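Local coordinates for protein endo-1,4-beta-xylanase D (Paenibacillus polymyxa, PDB 1UX7) that binds xylose chains such as xylotriose, and probably xylan, through a calcium-dependent carbohydrate-binding module of family CBM36, at residues V4-M9 against D24-Y29; G13-K18 against N31-S36; A53-G58 against T108-V113. All coordinates share one frame; numbering follows the deposited sequence.

Contact 1 of 3, residues V4-M9 against D24-Y29; sequences VEAENM and DGVALY. With CA (calcium ion), chain D; CA (calcium ion), chain C; XYP (beta-D-xylopyranose), chain B; XYP (beta-D-xylopyranose), chain E.
A calcium site of this beta-sandwich carbohydrate-binding module joins E5 and E7, at the end of strand 2-5 and in the short 3-10 turn after it, to D24, just before strand 25-28. E7 grips the ion with both carboxylate oxygens, OE1 and OE2 each 2.5 Å from calcium, whereas E5 gives it OE1 alone. From the other segment the ligand is a backbone atom: D24 O lies 2.3 Å from the ion. D114 of strand 111-118 and a water complete the shell. The approach of E7 OE1 to D24 O therefore reflects a shared metal. The chain of E7 is bent at chi2 (-92°), which turns its carboxylate in to stack on that of D24, planes 19° apart; a water that donates to E7 OE2, and weakly to D24 OD2, bridges the two acids. Next to the site A6 CB makes an apolar contact with V26 CG2 at 4.0 Å. Just beyond the other end of strand 25-28, Y29 belongs to the xylan site: its backbone O binds the second calcium, which also holds O2 and O3 of one xylose, while C5 of the next lies over one face of the Y29 ring, 3.6 Å from Y29 CG.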
# COMPACT_ATOMS: atom_id res chain seq x y z
N VAL A 4 -2.55 9.90 -2.83
CA VAL A 4 -3.77 9.20 -3.18
C VAL A 4 -4.24 8.34 -2.02
O VAL A 4 -3.50 7.46 -1.51
CB VAL A 4 -3.57 8.33 -4.45
CG1 VAL A 4 -4.87 7.71 -4.90
CG2 VAL A 4 -2.94 9.15 -5.58
N GLU A 5 -5.47 8.58 -1.59
CA GLU A 5 -6.06 7.80 -0.50
C GLU A 5 -6.44 6.39 -0.92
O GLU A 5 -7.01 6.19 -1.98
CB GLU A 5 -7.30 8.50 0.02
CG GLU A 5 -7.06 9.90 0.52
CD GLU A 5 -6.29 9.99 1.82
OE1 GLU A 5 -6.21 8.99 2.57
OE2 GLU A 5 -5.77 11.09 2.11
N ALA A 6 -6.10 5.39 -0.10
CA ALA A 6 -6.40 4.01 -0.42
C ALA A 6 -7.88 3.77 -0.68
O ALA A 6 -8.27 3.00 -1.57
CB ALA A 6 -5.88 3.06 0.69
N GLU A 7 -8.71 4.42 0.13
CA GLU A 7 -10.16 4.30 0.05
C GLU A 7 -10.76 4.81 -1.27
O GLU A 7 -11.92 4.54 -1.53
CB GLU A 7 -10.79 4.98 1.28
CG GLU A 7 -10.54 6.48 1.46
CD GLU A 7 -9.33 6.83 2.30
OE1 GLU A 7 -8.35 6.01 2.31
OE2 GLU A 7 -9.29 7.92 2.93
N ASN A 8 -9.98 5.54 -2.05
CA ASN A 8 -10.41 6.04 -3.36
C ASN A 8 -9.95 5.18 -4.53
O ASN A 8 -10.30 5.42 -5.68
CB ASN A 8 -9.95 7.48 -3.51
CG ASN A 8 -10.61 8.41 -2.46
OD1 ASN A 8 -11.66 8.07 -1.92
ND2 ASN A 8 -9.99 9.49 -2.16
N MET A 9 -9.16 4.17 -4.21
CA MET A 9 -8.62 3.27 -5.21
C MET A 9 -9.57 2.10 -5.51
O MET A 9 -10.60 1.93 -4.88
CB MET A 9 -7.30 2.71 -4.69
CG MET A 9 -6.23 3.75 -4.45
SD MET A 9 -4.71 2.96 -3.84
CE MET A 9 -3.79 4.39 -3.38
N ASP A 24 -9.50 6.48 7.92
CA ASP A 24 -10.21 6.20 6.69
C ASP A 24 -9.21 5.53 5.74
O ASP A 24 -8.18 6.12 5.42
CB ASP A 24 -10.68 7.54 6.11
CG ASP A 24 -11.80 7.40 5.12
OD1 ASP A 24 -12.02 6.29 4.61
OD2 ASP A 24 -12.52 8.37 4.81
N GLY A 25 -9.49 4.30 5.35
CA GLY A 25 -8.57 3.55 4.50
C GLY A 25 -9.14 2.21 4.10
O GLY A 25 -10.37 2.04 4.00
N VAL A 26 -8.25 1.25 3.85
CA VAL A 26 -8.63 -0.06 3.41
C VAL A 26 -7.84 -1.13 4.18
O VAL A 26 -6.64 -0.99 4.41
CB VAL A 26 -8.37 -0.21 1.89
CG1 VAL A 26 -8.63 -1.63 1.39
CG2 VAL A 26 -9.21 0.82 1.11
N ALA A 27 -8.54 -2.18 4.59
CA ALA A 27 -7.94 -3.34 5.21
C ALA A 27 -7.69 -4.42 4.17
O ALA A 27 -8.57 -4.73 3.35
CB ALA A 27 -8.81 -3.86 6.31
N LEU A 28 -6.49 -4.98 4.23
CA LEU A 28 -6.09 -6.13 3.44
C LEU A 28 -5.90 -7.27 4.43
O LEU A 28 -5.19 -7.15 5.43
CB LEU A 28 -4.81 -5.84 2.67
CG LEU A 28 -4.74 -4.54 1.88
CD1 LEU A 28 -3.39 -4.46 1.22
CD2 LEU A 28 -5.85 -4.45 0.86
N TYR A 29 -6.59 -8.39 4.19
CA TYR A 29 -6.68 -9.48 5.16
C TYR A 29 -5.92 -10.73 4.71
O TYR A 29 -5.21 -11.38 5.51
CB TYR A 29 -8.16 -9.84 5.39
CG TYR A 29 -9.02 -8.72 5.93
CD1 TYR A 29 -9.14 -8.52 7.31
CD2 TYR A 29 -9.74 -7.88 5.09
CE1 TYR A 29 -9.92 -7.51 7.81
CE2 TYR A 29 -10.54 -6.89 5.59
CZ TYR A 29 -10.63 -6.71 6.96
OH TYR A 29 -11.42 -5.69 7.45
CA CA D . -7.04 7.47 3.92
CA CA C . -4.79 -11.85 7.76
C1 XYP B . -6.92 -15.84 6.19
C2 XYP B . -6.59 -14.40 6.58
C3 XYP B . -7.67 -13.82 7.49
C4 XYP B . -9.06 -13.99 6.89
C5 XYP B . -9.21 -15.47 6.55
O2 XYP B . -5.31 -14.27 7.15
O3 XYP B . -7.41 -12.44 7.70
O4 XYP B . -10.05 -13.59 7.81
O5 XYP B . -8.17 -15.85 5.67
C1 XYP E . -11.17 -12.90 7.23
C2 XYP E . -12.31 -13.06 8.19
C3 XYP E . -13.54 -12.23 7.79
C4 XYP E . -13.12 -10.78 7.51
C5 XYP E . -11.94 -10.81 6.55
O2 XYP E . -12.62 -14.43 8.29
O3 XYP E . -14.49 -12.30 8.84
O4 XYP E . -14.11 -9.98 6.90
O5 XYP E . -10.90 -11.57 7.11
O HOH W 1 -11.02 9.79 2.65
O HOH W 2 -4.81 -12.89 9.96
O HOH W 3 -7.65 9.32 5.31

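Contact 2 of 3, residues G13-K18 against N31-S36; sequences GTYAGK and NADYVS. With XYP (beta-D-xylopyranose), chain E.
The carboxylate of D33, in the loop leading into strand 34-41, fills the turn G13-A16 before strand 17-19, a strand of the other sheet of the sandwich, and the dense part of the contact is built around it. D33 OD1 accepts a hydrogen bond from Y15 N at 3.0 Å, a fairly straight one (164° at the hydrogen), met on the syn side and 15° out of the carboxylate plane. A16 closes over the same group with its methyl, CB lying 3.8 Å from D33 CG. G13 passes so near that a side chain there would run into D33 OD1 and A32 O, and its backbone angles would in any case press a CB against the preceding carbonyl. The other oxygen, D33 OD2, has Y15 CB 3.5 Å away and takes hydrogen bonds from Y29 N and A30 N. Toward solvent the contact is looser. There a water links T14 N, which points poorly at D33 OD1, to both D33 OD1 and N31 O. Y15 leads outward, CG anti to its own carbonyl carbon (chi1 -61°): T14 CG2 sits 3.5 Å above the centre of its ring, and the opposite face receives the xylose, with Y15 CD1 3.6 Å from the sugar's C5. Three backbone N-H groups and a water thus bond to the D33 carboxylate, which would probably stabilise its negative charge, while the sugar meets Y15 through carbon-to-ring packing.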
# COMPACT_ATOMS: atom_id res chain seq x y z
N GLY A 13 -9.73 -8.50 -4.26
CA GLY A 13 -9.37 -9.67 -3.47
C GLY A 13 -10.58 -10.21 -2.74
O GLY A 13 -11.61 -9.56 -2.63
N THR A 14 -10.42 -11.40 -2.20
CA THR A 14 -11.49 -12.04 -1.44
C THR A 14 -12.10 -11.21 -0.32
O THR A 14 -13.32 -11.16 -0.17
CB THR A 14 -10.97 -13.37 -0.89
OG1 THR A 14 -10.55 -14.19 -1.98
CG2 THR A 14 -12.09 -14.18 -0.21
N TYR A 15 -11.25 -10.54 0.48
CA TYR A 15 -11.70 -9.93 1.73
C TYR A 15 -11.51 -8.42 1.84
O TYR A 15 -12.08 -7.81 2.73
CB TYR A 15 -10.98 -10.58 2.92
CG TYR A 15 -11.23 -12.05 3.06
CD1 TYR A 15 -12.47 -12.51 3.46
CD2 TYR A 15 -10.23 -12.96 2.80
CE1 TYR A 15 -12.71 -13.87 3.61
CE2 TYR A 15 -10.46 -14.33 2.94
CZ TYR A 15 -11.70 -14.77 3.33
OH TYR A 15 -11.92 -16.12 3.47
N ALA A 16 -10.70 -7.83 0.97
CA ALA A 16 -10.37 -6.41 1.14
C ALA A 16 -11.62 -5.54 1.22
O ALA A 16 -12.61 -5.75 0.49
CB ALA A 16 -9.50 -5.94 0.03
N GLY A 17 -11.57 -4.56 2.11
CA GLY A 17 -12.65 -3.62 2.26
C GLY A 17 -12.28 -2.37 3.01
O GLY A 17 -11.27 -2.33 3.69
N LYS A 18 -13.11 -1.36 2.91
CA LYS A 18 -12.86 -0.10 3.58
C LYS A 18 -12.93 -0.23 5.09
O LYS A 18 -13.62 -1.12 5.63
CB LYS A 18 -13.87 0.93 3.10
CG LYS A 18 -13.66 1.33 1.67
CD LYS A 18 -14.60 2.42 1.26
CE LYS A 18 -14.45 2.71 -0.21
NZ LYS A 18 -15.35 3.84 -0.58
N ASN A 31 -3.78 -12.96 1.32
CA ASN A 31 -2.98 -12.81 0.11
C ASN A 31 -3.86 -12.57 -1.10
O ASN A 31 -4.94 -13.13 -1.21
CB ASN A 31 -2.04 -14.01 -0.09
CG ASN A 31 -0.93 -14.04 0.93
OD1 ASN A 31 -0.47 -12.99 1.40
ND2 ASN A 31 -0.48 -15.24 1.29
N ALA A 32 -3.37 -11.67 -1.96
CA ALA A 32 -4.03 -11.22 -3.18
C ALA A 32 -5.10 -10.18 -2.91
O ALA A 32 -5.76 -9.76 -3.85
CB ALA A 32 -4.61 -12.38 -3.96
N ASP A 33 -5.30 -9.77 -1.65
CA ASP A 33 -6.10 -8.59 -1.33
C ASP A 33 -5.20 -7.41 -1.75
O ASP A 33 -3.97 -7.44 -1.56
CB ASP A 33 -6.42 -8.43 0.16
CG ASP A 33 -7.63 -9.23 0.62
OD1 ASP A 33 -8.43 -9.77 -0.21
OD2 ASP A 33 -7.89 -9.32 1.85
N TYR A 34 -5.81 -6.38 -2.34
CA TYR A 34 -5.05 -5.23 -2.86
C TYR A 34 -5.88 -3.97 -3.00
O TYR A 34 -7.10 -4.01 -2.99
CB TYR A 34 -4.46 -5.57 -4.24
CG TYR A 34 -5.49 -5.69 -5.37
CD1 TYR A 34 -5.87 -4.56 -6.11
CD2 TYR A 34 -6.07 -6.90 -5.69
CE1 TYR A 34 -6.81 -4.65 -7.11
CE2 TYR A 34 -7.01 -7.00 -6.72
CZ TYR A 34 -7.36 -5.87 -7.42
OH TYR A 34 -8.30 -5.93 -8.43
N VAL A 35 -5.17 -2.86 -3.18
CA VAL A 35 -5.74 -1.63 -3.70
C VAL A 35 -4.90 -1.22 -4.88
O VAL A 35 -3.69 -1.43 -4.87
CB VAL A 35 -5.83 -0.49 -2.66
CG1 VAL A 35 -6.87 -0.82 -1.61
CG2 VAL A 35 -4.50 -0.19 -2.00
N SER A 36 -5.51 -0.63 -5.90
CA SER A 36 -4.77 -0.18 -7.08
C SER A 36 -5.44 0.98 -7.78
O SER A 36 -6.64 1.20 -7.64
CB SER A 36 -4.56 -1.33 -8.07
OG SER A 36 -5.78 -1.72 -8.66
C1 XYP E . -11.17 -12.90 7.23
C2 XYP E . -12.31 -13.06 8.19
C3 XYP E . -13.54 -12.23 7.79
C4 XYP E . -13.12 -10.78 7.51
C5 XYP E . -11.94 -10.81 6.55
O2 XYP E . -12.62 -14.43 8.29
O3 XYP E . -14.49 -12.30 8.84
O4 XYP E . -14.11 -9.98 6.90
O5 XYP E . -10.90 -11.57 7.11
O HOH W 4 -7.70 -12.31 -1.25

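Contact 3 of 3, residues A53-G58 against T108-V113; sequences ASSNAG and TWDAYV. With CA (calcium ion), chain C.
S55 leans over the Y112 ring and reaches D110 with its hydroxyl. Its CB lies 3.3 Å from Y112 OH and 3.6 Å from Y112 CZ, and its backbone N stands above one face of that ring, offset toward the rim. One atom further, S55 OG sits between the backbone N and the carbonyl carbon of its own residue (chi1 62°), a setting that directs it to D110 N, whose hydrogen bond it accepts at 2.9 Å. The same OG shares a water with D110 OD2. In return S55 N donates to D110 O, giving two bonds between this pair of residues. Behind them strands 45-54 and 111-118 run antiparallel in one sheet of the beta-sandwich: A53 and Y112 form a hydrogen-bonded pair, joined by A53 N to Y112 O and Y112 N to A53 O, both 2.9 Å, and S54 and A111 the non-hydrogen-bonded pair next to it. Beyond the strands N56 ND2 donates to T108 O at 2.9 Å, with the acceptor 10° out of the amide plane, while OD1 takes the N-H of G58 in an Asx turn. The amide stands nearly perpendicular to the W109 ring plane (88°), its OD1 touching W109 CB. A leucine in place of N56 would probably leave T108 O and G58 N without these mates and let the turn shift. W109 O and D110 OD1, each 2.4 Å from the ion, bind the calcium of the xylan site, which Y29 and D105 also hold.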
# COMPACT_ATOMS: atom_id res chain seq x y z
N ALA A 53 -0.97 0.62 9.22
CA ALA A 53 -0.90 0.02 10.53
C ALA A 53 -1.08 -1.48 10.44
O ALA A 53 -1.55 -2.01 9.44
CB ALA A 53 -1.93 0.62 11.44
N SER A 54 -0.68 -2.18 11.48
CA SER A 54 -1.06 -3.57 11.64
C SER A 54 -2.39 -3.68 12.42
O SER A 54 -2.76 -2.78 13.17
CB SER A 54 0.03 -4.30 12.40
OG SER A 54 -0.32 -5.66 12.58
N SER A 55 -3.08 -4.80 12.27
CA SER A 55 -4.25 -5.10 13.08
C SER A 55 -3.87 -5.49 14.49
O SER A 55 -4.73 -5.51 15.38
CB SER A 55 -5.04 -6.23 12.42
OG SER A 55 -4.26 -7.40 12.36
N ASN A 56 -2.61 -5.82 14.71
CA ASN A 56 -2.18 -6.24 16.04
C ASN A 56 -0.71 -5.93 16.27
O ASN A 56 -0.10 -5.12 15.56
CB ASN A 56 -2.51 -7.71 16.24
CG ASN A 56 -1.88 -8.60 15.21
OD1 ASN A 56 -0.78 -8.33 14.70
ND2 ASN A 56 -2.59 -9.69 14.86
N ALA A 57 -0.12 -6.54 17.28
CA ALA A 57 1.24 -6.24 17.63
C ALA A 57 2.26 -6.74 16.61
O ALA A 57 3.42 -6.37 16.70
CB ALA A 57 1.53 -6.82 19.00
N GLY A 58 1.84 -7.63 15.70
CA GLY A 58 2.63 -8.15 14.62
C GLY A 58 2.91 -7.15 13.51
O GLY A 58 2.44 -6.02 13.53
N THR A 108 -1.67 -14.39 10.71
CA THR A 108 -1.26 -13.81 12.01
C THR A 108 -1.49 -12.30 12.15
O THR A 108 -1.29 -11.77 13.24
CB THR A 108 0.22 -14.13 12.38
OG1 THR A 108 1.16 -13.57 11.46
CG2 THR A 108 0.52 -15.63 12.37
N TRP A 109 -1.86 -11.64 11.06
CA TRP A 109 -2.13 -10.18 11.06
C TRP A 109 -2.92 -9.80 9.83
O TRP A 109 -3.06 -10.61 8.88
CB TRP A 109 -0.82 -9.34 11.10
CG TRP A 109 0.22 -9.78 10.15
CD1 TRP A 109 1.28 -10.57 10.45
CD2 TRP A 109 0.30 -9.52 8.74
NE1 TRP A 109 2.03 -10.81 9.33
CE2 TRP A 109 1.45 -10.17 8.26
CE3 TRP A 109 -0.47 -8.78 7.83
CZ2 TRP A 109 1.84 -10.13 6.92
CZ3 TRP A 109 -0.07 -8.73 6.50
CH2 TRP A 109 1.07 -9.42 6.06
N ASP A 110 -3.46 -8.59 9.86
CA ASP A 110 -4.03 -7.91 8.71
C ASP A 110 -3.32 -6.57 8.56
O ASP A 110 -2.72 -6.08 9.51
CB ASP A 110 -5.52 -7.69 8.90
CG ASP A 110 -6.26 -8.97 9.23
OD1 ASP A 110 -5.96 -9.96 8.53
OD2 ASP A 110 -7.13 -9.06 10.13
N ALA A 111 -3.37 -6.00 7.36
CA ALA A 111 -2.71 -4.73 7.05
C ALA A 111 -3.77 -3.67 6.81
O ALA A 111 -4.72 -3.88 6.07
CB ALA A 111 -1.84 -4.88 5.83
N TYR A 112 -3.59 -2.50 7.40
CA TYR A 112 -4.45 -1.36 7.20
C TYR A 112 -3.65 -0.31 6.45
O TYR A 112 -2.53 0.00 6.83
CB TYR A 112 -4.92 -0.82 8.55
CG TYR A 112 -5.68 -1.80 9.43
CD1 TYR A 112 -6.36 -2.90 8.92
CD2 TYR A 112 -5.71 -1.60 10.81
CE1 TYR A 112 -7.07 -3.76 9.77
CE2 TYR A 112 -6.41 -2.43 11.65
CZ TYR A 112 -7.09 -3.51 11.12
OH TYR A 112 -7.77 -4.36 11.97
N VAL A 113 -4.22 0.19 5.38
CA VAL A 113 -3.55 1.15 4.49
C VAL A 113 -4.37 2.44 4.39
O VAL A 113 -5.56 2.39 4.12
CB VAL A 113 -3.32 0.53 3.09
CG1 VAL A 113 -2.59 1.49 2.21
CG2 VAL A 113 -2.54 -0.79 3.21
CA CA C . -4.79 -11.85 7.76
O HOH W 5 -7.28 -3.84 14.83
O HOH W 6 -5.82 -9.40 12.82
O HOH W 2 -4.81 -12.89 9.96

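Strand 25-28 connects the three contacts. In one sheet it lies between strand 17-19 of contact 2 and strand 111-118 of contact 3, with backbone hydrogen bonds on both flanks: A27 N to G17 O, and L28 N to A111 O. The segments of contacts 1 and 2 alternate along the chain, and their centres are 9 Å apart; contact 3 follows both, about 14 Å from each, and does not touch contact 2. Strand 34-41, in contact 2, belongs to the second sheet. Contact 1 holds one calcium at one end of strand 25-28, while beyond the other end Y29, W109 and D110 bind the second calcium, and Y15, Y29 and D110 meet the xylose units, so all three contacts reach the sugar-binding end.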